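Local atomic coordinates of aminotransferase (Paracoccus denitrificans, PDB entry 4GRX), a protein that probably transfers amino groups from omega-amino donors to carbonyl acceptors, using a pyridoxal phosphate cofactor, as a class III aminotransferase. Residues P366-E369 with A370-R374; A376-P379 with N380-E383; R385-G388 with F389-A392; K455-D458 with K459-E463. All coordinates share one frame; numbering follows the deposited sequence.

Three of the four contacts follow one another along the chain: contact 1 lies on helix 357-375, contact 2 in the turn that leads into strand 381-387, and contact 3 at the hairpin of strands 381-387 and 390-395. Contact 4 comes much later, on helix 443-463. Contacts 1 and 3 touch, their centres about 10 Å apart, where the helix packs on the sheet. Contacts 2 and 4 also touch, centres about 13 Å apart, whereas contacts 3 and 4 are about 22 Å apart and do not meet. Together they build a helix-on-antiparallel-sheet unit whose hairpin end approaches the ligand pocket: the M390 side chain lies about 11 Å from bound delta-amino valeric acid.

Contact 1 (P366-E369 with A370-R374); sequences PRFE and AGLKR
A370 N donates to P366 O at 2.9 Å, the first of four successive i to i+4 backbone hydrogen bonds. G371 N reaches R367 O at 3.0 Å, L372 N reaches F368 O at 3.3 Å, and K373 N reaches E369 O at 3.1 Å. Side chains ride on this frame: A370 CB rests 3.4 Å from R367 O, and K373 CB sits against the carbonyl oxygen of E369. The guanidinium of R367 leaves the contact and forms a salt bridge with D447 on helix 443-463.

The apolar pair of the contact is F368 with L372, one turn apart. L372 CG lies opposite its own carbonyl carbon (chi1 -55°), which tips the isobutyl group back along the helix, with CG 3.4 Å from F368 O. Its CD1 branch approaches F368 CD1 at 4.1 Å, obliquely to the ring. The F368 ring also meets W391 and packs edge-to-face with F389, while L372 extends to W391, L393, L435 and F450. Cutting L372 back to an alanine would probably open a gap beside the F368 ring and leave W391, L393 and L435 with less apolar cover. The arrangement is that of an amphipathic alpha-helix, with F368 and L372 on the buried stripe facing the antiparallel sheet and R367, A370 and K373 on exposed flanks.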
ATOM      1  N   PRO A 366     -33.415   3.724  10.924  1.00 41.78           N
ATOM      2  CA  PRO A 366     -34.694   3.061  11.211  1.00 43.72           C
ATOM      3  C   PRO A 366     -35.414   2.589   9.955  1.00 43.91           C
ATOM      4  O   PRO A 366     -35.822   1.431   9.892  1.00 43.99           O
ATOM      5  CB  PRO A 366     -35.499   4.160  11.906  1.00 46.52           C
ATOM      6  CG  PRO A 366     -34.462   4.965  12.600  1.00 45.69           C
ATOM      7  CD  PRO A 366     -33.321   5.020  11.630  1.00 43.04           C
ATOM      8  N   ARG A 367     -35.563   3.479   8.974  1.00 44.19           N
ATOM      9  CA  ARG A 367     -36.212   3.155   7.705  1.00 44.62           C
ATOM     10  C   ARG A 367     -35.496   2.044   6.911  1.00 42.23           C
ATOM     11  O   ARG A 367     -36.153   1.167   6.322  1.00 42.90           O
ATOM     12  CB  ARG A 367     -36.317   4.404   6.854  1.00 45.34           C
ATOM     13  CG  ARG A 367     -36.976   4.159   5.516  1.00 46.10           C
ATOM     14  CD  ARG A 367     -36.801   5.361   4.604  1.00 46.52           C
ATOM     15  NE  ARG A 367     -37.625   5.253   3.404  1.00 47.76           N
ATOM     16  CZ  ARG A 367     -38.860   5.724   3.323  1.00 50.81           C
ATOM     17  NH1 ARG A 367     -39.404   6.324   4.371  1.00 52.86           N
ATOM     18  NH2 ARG A 367     -39.555   5.587   2.204  1.00 52.01           N
ATOM     19  N   PHE A 368     -34.159   2.104   6.898  1.00 39.53           N
ATOM     20  CA  PHE A 368     -33.291   1.113   6.256  1.00 37.05           C
ATOM     21  C   PHE A 368     -33.548  -0.248   6.875  1.00 36.84           C
ATOM     22  O   PHE A 368     -33.724  -1.236   6.164  1.00 36.66           O
ATOM     23  CB  PHE A 368     -31.828   1.499   6.488  1.00 35.20           C
ATOM     24  CG  PHE A 368     -30.856   0.957   5.462  1.00 33.47           C
ATOM     25  CD1 PHE A 368     -31.025  -0.303   4.885  1.00 33.20           C
ATOM     26  CD2 PHE A 368     -29.729   1.704   5.114  1.00 32.24           C
ATOM     27  CE1 PHE A 368     -30.119  -0.788   3.955  1.00 31.65           C
ATOM     28  CE2 PHE A 368     -28.808   1.224   4.199  1.00 30.74           C
ATOM     29  CZ  PHE A 368     -29.004  -0.025   3.617  1.00 30.57           C
ATOM     30  N   GLU A 369     -33.577  -0.288   8.204  1.00 37.03           N
ATOM     31  CA  GLU A 369     -33.883  -1.504   8.950  1.00 37.23           C
ATOM     32  C   GLU A 369     -35.293  -2.041   8.699  1.00 39.62           C
ATOM     33  O   GLU A 369     -35.507  -3.261   8.692  1.00 39.69           O
ATOM     34  CB  GLU A 369     -33.683  -1.273  10.443  1.00 37.52           C
ATOM     35  CG  GLU A 369     -33.766  -2.545  11.266  1.00 37.58           C
ATOM     36  CD  GLU A 369     -33.381  -2.342  12.712  1.00 37.71           C
ATOM     37  OE1 GLU A 369     -32.820  -1.276  13.047  1.00 37.19           O
ATOM     38  OE2 GLU A 369     -33.647  -3.257  13.511  1.00 38.52           O
ATOM     39  N   ALA A 370     -36.247  -1.132   8.502  1.00 41.75           N
ATOM     40  CA  ALA A 370     -37.619  -1.513   8.185  1.00 44.41           C
ATOM     41  C   ALA A 370     -37.715  -2.199   6.816  1.00 43.95           C
ATOM     42  O   ALA A 370     -38.429  -3.186   6.668  1.00 45.14           O
ATOM     43  CB  ALA A 370     -38.534  -0.306   8.262  1.00 46.87           C
ATOM     44  N   GLY A 371     -36.971  -1.688   5.835  1.00 42.44           N
ATOM     45  CA  GLY A 371     -36.928  -2.271   4.493  1.00 42.25           C
ATOM     46  C   GLY A 371     -36.420  -3.702   4.479  1.00 41.30           C
ATOM     47  O   GLY A 371     -37.012  -4.579   3.850  1.00 42.27           O
ATOM     48  N   LEU A 372     -35.322  -3.943   5.188  1.00 39.72           N
ATOM     49  CA  LEU A 372     -34.723  -5.268   5.222  1.00 38.95           C
ATOM     50  C   LEU A 372     -35.589  -6.289   5.946  1.00 40.86           C
ATOM     51  O   LEU A 372     -35.735  -7.415   5.469  1.00 41.01           O
ATOM     52  CB  LEU A 372     -33.352  -5.214   5.859  1.00 37.09           C
ATOM     53  CG  LEU A 372     -32.375  -4.235   5.220  1.00 35.98           C
ATOM     54  CD1 LEU A 372     -31.117  -4.234   6.059  1.00 33.97           C
ATOM     55  CD2 LEU A 372     -32.061  -4.561   3.759  1.00 35.60           C
ATOM     56  N   LYS A 373     -36.160  -5.888   7.087  1.00 42.50           N
ATOM     57  CA  LYS A 373     -37.119  -6.720   7.837  1.00 44.96           C
ATOM     58  C   LYS A 373     -38.299  -7.134   6.969  1.00 47.30           C
ATOM     59  O   LYS A 373     -38.752  -8.270   7.046  1.00 48.52           O
ATOM     60  CB  LYS A 373     -37.627  -5.993   9.083  1.00 46.56           C
ATOM     61  CG  LYS A 373     -38.394  -6.875  10.054  1.00 48.88           C
ATOM     62  CD  LYS A 373     -39.455  -6.068  10.783  1.00 51.74           C
ATOM     63  CE  LYS A 373     -39.883  -6.771  12.058  1.00 53.72           C
ATOM     64  NZ  LYS A 373     -40.738  -5.902  12.913  1.00 56.48           N
ATOM     65  N   ARG A 374     -38.789  -6.203   6.152  1.00 48.35           N
ATOM     66  CA  ARG A 374     -39.830  -6.501   5.165  1.00 50.82           C
ATOM     67  C   ARG A 374     -39.295  -7.504   4.131  1.00 49.61           C
ATOM     68  O   ARG A 374     -39.969  -8.499   3.832  1.00 51.58           O
ATOM     69  CB  ARG A 374     -40.361  -5.210   4.502  1.00 51.89           C
ATOM     70  CG  ARG A 374     -41.602  -5.375   3.623  1.00 54.96           C
ATOM     71  CD  ARG A 374     -42.217  -4.039   3.193  1.00 56.65           C
ATOM     72  NE  ARG A 374     -41.311  -3.179   2.414  1.00 54.76           N
ATOM     73  CZ  ARG A 374     -40.623  -2.131   2.895  1.00 53.60           C
ATOM     74  NH1 ARG A 374     -40.721  -1.769   4.176  1.00 54.09           N
ATOM     75  NH2 ARG A 374     -39.826  -1.426   2.090  1.00 51.77           N
TER

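Contact 2 (A376-P379 with N380-E383); sequences ADRP and NIGE
A376 and I381 supply the closest side-chain packing: A376 CB meets I381 CG2 at 3.7 Å, and the same methyl lies 3.6 Å from A376 CA. I381 puts CG2 opposite its backbone N and CG1 beside that N (chi1 -63°), so the two branches serve different partners. CG1 lies 3.9 Å from R378 CG, the two side chains crossing at a slant. F461 of helix 443-463 packs against I381 and N380 from outside.

The backbone makes a type I beta turn from R378 to I381, with P379 and N380 at its corner. R378 O and I381 N stand 3.7 Å apart, and the sequence of backbone angles is what identifies the turn.

Charged and polar ends look elsewhere. The R378 chain bends at chi3 (97°), and its guanidinium forms salt bridges with D458 and E454. N380 ND2 donates to V396 O, and E383 OE2 forms a salt bridge with R385 NH1 and a hydrogen bond with H195 NE2.

The chemistry therefore divides: I381 packs on A376 and on CG of R378 where the loop enters the strand, while polar bonds to outside partners tie R378 to helix 443-463 and N380 to V396, just beyond strand 390-395.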
ATOM      1  N   ALA A 376     -36.724  -9.619   4.338  1.00 44.29           N
ATOM      2  CA  ALA A 376     -36.329 -10.893   4.938  1.00 44.11           C
ATOM      3  C   ALA A 376     -37.500 -11.851   5.174  1.00 47.52           C
ATOM      4  O   ALA A 376     -37.302 -12.983   5.619  1.00 47.86           O
ATOM      5  CB  ALA A 376     -35.604 -10.643   6.247  1.00 42.47           C
ATOM      6  N   ASP A 377     -38.715 -11.396   4.881  1.00 50.36           N
ATOM      7  CA  ASP A 377     -39.926 -12.173   5.176  1.00 53.86           C
ATOM      8  C   ASP A 377     -40.035 -13.500   4.417  1.00 54.87           C
ATOM      9  O   ASP A 377     -40.592 -14.471   4.937  1.00 57.51           O
ATOM     10  CB  ASP A 377     -41.175 -11.340   4.899  1.00 56.53           C
ATOM     11  CG  ASP A 377     -42.381 -11.833   5.669  1.00 60.16           C
ATOM     12  OD1 ASP A 377     -42.194 -12.480   6.728  1.00 60.20           O
ATOM     13  OD2 ASP A 377     -43.516 -11.564   5.215  1.00 63.07           O
ATOM     14  N   ARG A 378     -39.499 -13.531   3.201  1.00 52.96           N
ATOM     15  CA  ARG A 378     -39.606 -14.679   2.307  1.00 53.66           C
ATOM     16  C   ARG A 378     -38.856 -15.957   2.744  1.00 52.72           C
ATOM     17  O   ARG A 378     -38.015 -15.909   3.648  1.00 50.33           O
ATOM     18  CB  ARG A 378     -39.165 -14.253   0.914  1.00 52.50           C
ATOM     19  CG  ARG A 378     -37.816 -13.578   0.895  1.00 49.01           C
ATOM     20  CD  ARG A 378     -37.509 -13.126  -0.501  1.00 48.33           C
ATOM     21  NE  ARG A 378     -37.854 -11.729  -0.679  1.00 48.22           N
ATOM     22  CZ  ARG A 378     -38.176 -11.192  -1.843  1.00 49.04           C
ATOM     23  NH1 ARG A 378     -38.224 -11.945  -2.930  1.00 50.10           N
ATOM     24  NH2 ARG A 378     -38.461  -9.903  -1.918  1.00 49.23           N
ATOM     25  N   PRO A 379     -39.189 -17.110   2.107  1.00 39.45           N
ATOM     26  CA  PRO A 379     -38.577 -18.432   2.366  0.88 39.47           C
ATOM     27  C   PRO A 379     -37.051 -18.497   2.273  1.00 38.08           C
ATOM     28  O   PRO A 379     -36.436 -19.234   3.035  1.00 38.20           O
ATOM     29  CB  PRO A 379     -39.186 -19.327   1.274  0.88 40.36           C
ATOM     30  CG  PRO A 379     -40.487 -18.698   0.939  0.88 41.03           C
ATOM     31  CD  PRO A 379     -40.344 -17.222   1.188  0.88 40.35           C
ATOM     32  N   ASN A 380     -36.448 -17.739   1.360  1.00 37.11           N
ATOM     33  CA  ASN A 380     -35.011 -17.887   1.042  1.00 36.01           C
ATOM     34  C   ASN A 380     -34.050 -16.847   1.617  1.00 34.88           C
ATOM     35  O   ASN A 380     -32.902 -16.756   1.185  1.00 34.13           O
ATOM     36  CB  ASN A 380     -34.805 -17.993  -0.476  1.00 35.76           C
ATOM     37  CG  ASN A 380     -35.491 -19.210  -1.074  1.00 36.79           C
ATOM     38  OD1 ASN A 380     -36.327 -19.085  -1.953  1.00 37.29           O
ATOM     39  ND2 ASN A 380     -35.148 -20.390  -0.582  1.00 37.30           N
ATOM     40  N   ILE A 381     -34.523 -16.065   2.584  1.00 34.78           N
ATOM     41  CA  ILE A 381     -33.659 -15.217   3.386  1.00 33.61           C
ATOM     42  C   ILE A 381     -33.680 -15.790   4.786  1.00 34.24           C
ATOM     43  O   ILE A 381     -34.746 -15.962   5.369  1.00 35.28           O
ATOM     44  CB  ILE A 381     -34.154 -13.754   3.429  1.00 33.27           C
ATOM     45  CG1 ILE A 381     -34.129 -13.110   2.027  1.00 32.83           C
ATOM     46  CG2 ILE A 381     -33.359 -12.945   4.445  1.00 32.46           C
ATOM     47  CD1 ILE A 381     -32.873 -13.364   1.212  1.00 31.70           C
ATOM     48  N   GLY A 382     -32.502 -16.097   5.316  1.00 33.93           N
ATOM     49  CA  GLY A 382     -32.370 -16.675   6.651  1.00 34.39           C
ATOM     50  C   GLY A 382     -32.500 -15.645   7.750  1.00 34.36           C
ATOM     51  O   GLY A 382     -33.073 -15.925   8.795  1.00 35.22           O
ATOM     52  N   GLU A 383     -31.961 -14.453   7.507  1.00 33.55           N
ATOM     53  CA  GLU A 383     -31.955 -13.357   8.478  1.00 33.46           C
ATOM     54  C   GLU A 383     -31.529 -12.062   7.797  1.00 32.73           C
ATOM     55  O   GLU A 383     -30.954 -12.075   6.699  1.00 32.21           O
ATOM     56  CB  GLU A 383     -30.998 -13.653   9.643  1.00 33.51           C
ATOM     57  CG  GLU A 383     -29.516 -13.441   9.326  1.00 32.84           C
ATOM     58  CD  GLU A 383     -28.621 -13.381  10.552  1.00 33.04           C
ATOM     59  OE1 GLU A 383     -29.126 -13.292  11.690  1.00 33.99           O
ATOM     60  OE2 GLU A 383     -27.392 -13.432  10.383  1.00 32.65           O
TER

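Contact 3 (R385-G388 with F389-A392); sequences RGIG and FMWA
The W391 indole lies over G386 and I387, and these face contacts make the tightest part of the hairpin. Its CG stands beside the backbone N (chi1 -64°), which folds the ring back over the partner backbone: I387 N lies 3.5 Å above the centre of one face and G386 C 3.4 Å above it nearer the rim. NE1 donates a hydrogen bond to G388 O from above the carbonyl plane rather than on a lone pair; the modelled 2.5 Å between NE1 and G388 O is doubtfully short at this resolution. A side chain on G386 would collide with M390 O and the W391 backbone, so glycine leaves room for the strands to close.

The strand axes run antiparallel at 175°, and G388 takes a positive phi (50°) in the type II' turn. I387 N to M390 O and M390 N to I387 O both measure 2.9 Å. Farther out A392 N also donates to R385 O, but the return bond from R385 N to A392 O is weak.

The opposite face is looser. I387 CG2 and M390 CG are 4.2 Å apart, R385 NH2 merely passes A392 CB at 4.0 Å, and I387 is partly exposed. R385 is held instead by the carbonyls of V243 and G242 and by E394.

In the fold, helix 357-375 covers the W391 face, strand 432-435 continues the sheet beyond W391 through L435, and loops bearing V237, R276 and Y286 meet the M390 and I387 side.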
ATOM      1  N   ARG A 385     -29.439  -8.344   9.116  1.00 31.40           N
ATOM      2  CA  ARG A 385     -28.530  -7.913  10.177  1.00 31.32           C
ATOM      3  C   ARG A 385     -27.735  -6.683   9.748  1.00 31.05           C
ATOM      4  O   ARG A 385     -27.567  -6.408   8.555  1.00 30.75           O
ATOM      5  CB  ARG A 385     -27.557  -9.039  10.562  1.00 30.88           C
ATOM      6  CG  ARG A 385     -26.768  -9.586   9.384  1.00 30.13           C
ATOM      7  CD  ARG A 385     -25.661 -10.558   9.776  1.00 30.00           C
ATOM      8  NE  ARG A 385     -24.850 -10.795   8.584  1.00 29.29           N
ATOM      9  CZ  ARG A 385     -24.987 -11.831   7.759  1.00 29.40           C
ATOM     10  NH1 ARG A 385     -25.870 -12.789   7.999  1.00 29.89           N
ATOM     11  NH2 ARG A 385     -24.225 -11.909   6.684  1.00 29.16           N
ATOM     12  N   GLY A 386     -27.242  -5.955  10.741  1.00 31.33           N
ATOM     13  CA  GLY A 386     -26.403  -4.800  10.507  1.00 31.21           C
ATOM     14  C   GLY A 386     -26.770  -3.668  11.435  1.00 32.02           C
ATOM     15  O   GLY A 386     -27.388  -3.876  12.482  1.00 32.40           O
ATOM     16  N   ILE A 387     -26.406  -2.460  11.021  1.00 32.21           N
ATOM     17  CA  ILE A 387     -26.578  -1.271  11.841  1.00 32.67           C
ATOM     18  C   ILE A 387     -26.271  -0.034  10.984  1.00 32.74           C
ATOM     19  O   ILE A 387     -25.536  -0.134   9.989  1.00 32.23           O
ATOM     20  CB  ILE A 387     -25.677  -1.360  13.097  1.00 32.68           C
ATOM     21  CG1 ILE A 387     -26.072  -0.311  14.144  1.00 33.20           C
ATOM     22  CG2 ILE A 387     -24.188  -1.339  12.712  1.00 31.94           C
ATOM     23  CD1 ILE A 387     -25.553  -0.611  15.535  1.00 33.41           C
ATOM     24  N   GLY A 388     -26.836   1.118  11.354  1.00 33.20           N
ATOM     25  CA  GLY A 388     -26.591   2.365  10.635  1.00 33.05           C
ATOM     26  C   GLY A 388     -26.786   2.189   9.144  1.00 32.72           C
ATOM     27  O   GLY A 388     -27.856   1.788   8.702  1.00 33.13           O
ATOM     28  N   PHE A 389     -25.748   2.475   8.367  1.00 32.15           N
ATOM     29  CA  PHE A 389     -25.809   2.284   6.915  1.00 31.84           C
ATOM     30  C   PHE A 389     -24.939   1.122   6.441  1.00 31.15           C
ATOM     31  O   PHE A 389     -24.248   1.225   5.417  1.00 31.44           O
ATOM     32  CB  PHE A 389     -25.402   3.565   6.187  1.00 32.11           C
ATOM     33  CG  PHE A 389     -26.551   4.456   5.817  1.00 33.38           C
ATOM     34  CD1 PHE A 389     -27.700   4.516   6.608  1.00 34.22           C
ATOM     35  CD2 PHE A 389     -26.472   5.262   4.681  1.00 33.73           C
ATOM     36  CE1 PHE A 389     -28.751   5.351   6.264  1.00 35.50           C
ATOM     37  CE2 PHE A 389     -27.514   6.103   4.336  1.00 35.02           C
ATOM     38  CZ  PHE A 389     -28.659   6.152   5.131  1.00 35.92           C
ATOM     39  N   MET A 390     -24.954   0.019   7.190  1.00 30.39           N
ATOM     40  CA  MET A 390     -24.304  -1.206   6.747  1.00 28.98           C
ATOM     41  C   MET A 390     -25.155  -2.415   7.113  1.00 29.22           C
ATOM     42  O   MET A 390     -25.505  -2.620   8.278  1.00 29.53           O
ATOM     43  CB  MET A 390     -22.867  -1.296   7.269  1.00 28.09           C
ATOM     44  CG  MET A 390     -22.707  -1.431   8.769  1.00 27.97           C
ATOM     45  SD  MET A 390     -20.986  -1.349   9.286  1.00 27.36           S
ATOM     46  CE  MET A 390     -20.225  -2.759   8.469  1.00 26.81           C
ATOM     47  N   TRP A 391     -25.524  -3.192   6.100  1.00 29.44           N
ATOM     48  CA  TRP A 391     -26.561  -4.219   6.250  1.00 30.06           C
ATOM     49  C   TRP A 391     -26.346  -5.389   5.342  1.00 30.10           C
ATOM     50  O   TRP A 391     -25.691  -5.266   4.285  1.00 29.75           O
ATOM     51  CB  TRP A 391     -27.928  -3.618   5.965  1.00 30.61           C
ATOM     52  CG  TRP A 391     -28.321  -2.537   6.941  1.00 31.22           C
ATOM     53  CD1 TRP A 391     -28.126  -1.170   6.810  1.00 31.33           C
ATOM     54  CD2 TRP A 391     -28.976  -2.706   8.253  1.00 31.95           C
ATOM     55  NE1 TRP A 391     -28.593  -0.501   7.911  1.00 32.23           N
ATOM     56  CE2 TRP A 391     -29.114  -1.362   8.815  1.00 32.50           C
ATOM     57  CE3 TRP A 391     -29.439  -3.794   8.987  1.00 32.19           C
ATOM     58  CZ2 TRP A 391     -29.697  -1.141  10.059  1.00 33.26           C
ATOM     59  CZ3 TRP A 391     -30.024  -3.562  10.241  1.00 32.78           C
ATOM     60  CH2 TRP A 391     -30.146  -2.270  10.763  1.00 33.38           C
ATOM     61  N   ALA A 392     -26.891  -6.536   5.747  1.00 30.26           N
ATOM     62  CA  ALA A 392     -26.866  -7.737   4.916  1.00 29.98           C
ATOM     63  C   ALA A 392     -28.079  -8.658   5.091  1.00 30.75           C
ATOM     64  O   ALA A 392     -28.633  -8.794   6.189  1.00 31.36           O
ATOM     65  CB  ALA A 392     -25.577  -8.510   5.109  1.00 29.31           C
TER

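Contact 4 (K455-D458 with K459-E463); sequences KALD and KVFAE
K459, L457 and D458 carry most of this one-turn contact. K459 N donates to K455 O at 2.9 Å, and its CB sits 3.5 Å from the same oxygen; beyond that the lysine chain leads away along an exposed flank.

L457 points instead into the protein, and its partner one turn on is F461. Their side chains lie side by side and point the same way. F461 CG is beside its backbone N (chi1 -65°), so the ring leans back toward the preceding turn, where CE2 comes 4.0 Å from L457 CD2 and equally close to L457 CB. The F461 backbone is tied to the same residue, N to L457 O at 3.0 Å. The ring also packs on N380 and on I381 of strand 381-387. An alanine in place of F461 would probably leave L457 without its lateral neighbour and open a gap between this helix and that strand.

D458 offers its backbone O to A462 N at 3.2 Å, with a rather bent bond (138° at the hydrogen), and A462 CB rests against that oxygen too. Its carboxylate turns to R378. On another side V460 N donates to A456 O at 3.0 Å, and both residues face helix 411-421, through T418.

Four successive i to i+4 bonds thus tie the two turns together, while the side chains sort by polarity: L457, F461, A456 and V460 are buried, K455, D458, K459 and E463 exposed, the pattern of an amphipathic C-terminal helix held by apolar contacts and by the salt bridge of D458 with R378.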
ATOM      1  N   LYS A 455     -36.882  -7.078  -6.763  1.00 41.23           N
ATOM      2  CA  LYS A 455     -37.129  -7.626  -8.087  1.00 43.36           C
ATOM      3  C   LYS A 455     -36.058  -8.674  -8.417  1.00 40.57           C
ATOM      4  O   LYS A 455     -36.380  -9.813  -8.777  1.00 41.75           O
ATOM      5  CB  LYS A 455     -37.145  -6.501  -9.124  1.00 45.64           C
ATOM      6  CG  LYS A 455     -37.978  -6.807 -10.361  1.00 51.34           C
ATOM      7  CD  LYS A 455     -38.203  -5.564 -11.216  1.00 55.61           C
ATOM      8  CE  LYS A 455     -38.713  -4.386 -10.385  1.00 56.09           C
ATOM      9  NZ  LYS A 455     -39.340  -3.339 -11.240  1.00 62.28           N
ATOM     10  N   ALA A 456     -34.794  -8.283  -8.249  1.00 37.71           N
ATOM     11  CA  ALA A 456     -33.654  -9.189  -8.377  1.00 36.08           C
ATOM     12  C   ALA A 456     -33.854 -10.468  -7.569  1.00 35.42           C
ATOM     13  O   ALA A 456     -33.702 -11.566  -8.107  1.00 35.80           O
ATOM     14  CB  ALA A 456     -32.370  -8.490  -7.969  1.00 34.73           C
ATOM     15  N   LEU A 457     -34.227 -10.335  -6.295  1.00 35.29           N
ATOM     16  CA  LEU A 457     -34.464 -11.516  -5.465  1.00 36.18           C
ATOM     17  C   LEU A 457     -35.601 -12.409  -6.005  1.00 38.48           C
ATOM     18  O   LEU A 457     -35.465 -13.636  -6.034  1.00 38.59           O
ATOM     19  CB  LEU A 457     -34.685 -11.151  -3.985  1.00 37.67           C
ATOM     20  CG  LEU A 457     -33.558 -10.440  -3.228  1.00 36.82           C
ATOM     21  CD1 LEU A 457     -34.017 -10.029  -1.838  1.00 39.81           C
ATOM     22  CD2 LEU A 457     -32.285 -11.273  -3.144  1.00 36.48           C
ATOM     23  N   ASP A 458     -36.704 -11.800  -6.439  1.00 41.05           N
ATOM     24  CA  ASP A 458     -37.833 -12.565  -6.972  1.00 44.96           C
ATOM     25  C   ASP A 458     -37.370 -13.393  -8.154  1.00 43.98           C
ATOM     26  O   ASP A 458     -37.637 -14.597  -8.230  1.00 45.19           O
ATOM     27  CB  ASP A 458     -38.962 -11.643  -7.436  1.00 49.46           C
ATOM     28  CG  ASP A 458     -39.707 -10.976  -6.290  1.00 52.69           C
ATOM     29  OD1 ASP A 458     -39.328 -11.128  -5.106  1.00 51.66           O
ATOM     30  OD2 ASP A 458     -40.691 -10.271  -6.590  1.00 57.53           O
ATOM     31  N   LYS A 459     -36.664 -12.729  -9.065  1.00 42.53           N
ATOM     32  CA  LYS A 459     -36.196 -13.332 -10.301  1.00 43.10           C
ATOM     33  C   LYS A 459     -35.257 -14.506 -10.019  1.00 40.45           C
ATOM     34  O   LYS A 459     -35.500 -15.608 -10.504  1.00 42.09           O
ATOM     35  CB  LYS A 459     -35.506 -12.271 -11.163  1.00 43.51           C
ATOM     36  CG  LYS A 459     -35.538 -12.535 -12.651  1.00 47.67           C
ATOM     37  CD  LYS A 459     -35.184 -11.256 -13.394  1.00 50.25           C
ATOM     38  CE  LYS A 459     -35.784 -11.230 -14.794  1.00 57.41           C
ATOM     39  NZ  LYS A 459     -35.329 -12.402 -15.590  1.00 59.38           N
ATOM     40  N   VAL A 460     -34.215 -14.276  -9.216  1.00 37.24           N
ATOM     41  CA  VAL A 460     -33.210 -15.296  -8.931  1.00 35.87           C
ATOM     42  C   VAL A 460     -33.763 -16.492  -8.136  1.00 36.41           C
ATOM     43  O   VAL A 460     -33.546 -17.646  -8.526  1.00 36.95           O
ATOM     44  CB  VAL A 460     -31.972 -14.701  -8.224  1.00 34.58           C
ATOM     45  CG1 VAL A 460     -30.950 -15.788  -7.898  1.00 34.82           C
ATOM     46  CG2 VAL A 460     -31.334 -13.612  -9.079  1.00 35.09           C
ATOM     47  N   PHE A 461     -34.488 -16.236  -7.048  1.00 37.06           N
ATOM     48  CA  PHE A 461     -35.046 -17.336  -6.259  1.00 39.09           C
ATOM     49  C   PHE A 461     -36.040 -18.198  -7.035  1.00 41.67           C
ATOM     50  O   PHE A 461     -36.244 -19.375  -6.712  1.00 43.25           O
ATOM     51  CB  PHE A 461     -35.634 -16.863  -4.909  1.00 41.26           C
ATOM     52  CG  PHE A 461     -34.605 -16.293  -3.955  1.00 40.17           C
ATOM     53  CD1 PHE A 461     -33.307 -16.804  -3.908  1.00 38.77           C
ATOM     54  CD2 PHE A 461     -34.934 -15.244  -3.094  1.00 41.74           C
ATOM     55  CE1 PHE A 461     -32.359 -16.273  -3.038  1.00 39.47           C
ATOM     56  CE2 PHE A 461     -33.990 -14.715  -2.213  1.00 41.78           C
ATOM     57  CZ  PHE A 461     -32.700 -15.231  -2.189  1.00 40.90           C
ATOM     58  N   ALA A 462     -36.655 -17.628  -8.065  1.00 43.22           N
ATOM     59  CA  ALA A 462     -37.586 -18.399  -8.887  1.00 46.98           C
ATOM     60  C   ALA A 462     -36.850 -19.220  -9.939  1.00 45.96           C
ATOM     61  O   ALA A 462     -37.323 -20.278 -10.334  1.00 48.28           O
ATOM     62  CB  ALA A 462     -38.623 -17.495  -9.531  1.00 50.92           C
ATOM     63  N   GLU A 463     -35.702 -18.723 -10.395  1.00 43.69           N
ATOM     64  CA  GLU A 463     -34.830 -19.471 -11.311  1.00 44.09           C
ATOM     65  C   GLU A 463     -34.275 -20.715 -10.615  1.00 42.55           C
ATOM     66  O   GLU A 463     -33.982 -21.720 -11.253  1.00 43.19           O
ATOM     67  CB  GLU A 463     -33.651 -18.602 -11.772  1.00 43.44           C
ATOM     68  CG  GLU A 463     -33.964 -17.536 -12.819  1.00 46.80           C
ATOM     69  CD  GLU A 463     -32.822 -16.528 -13.030  1.00 47.14           C
ATOM     70  OE1 GLU A 463     -32.995 -15.631 -13.888  1.00 50.70           O
ATOM     71  OE2 GLU A 463     -31.750 -16.609 -12.360  1.00 45.00           O
TER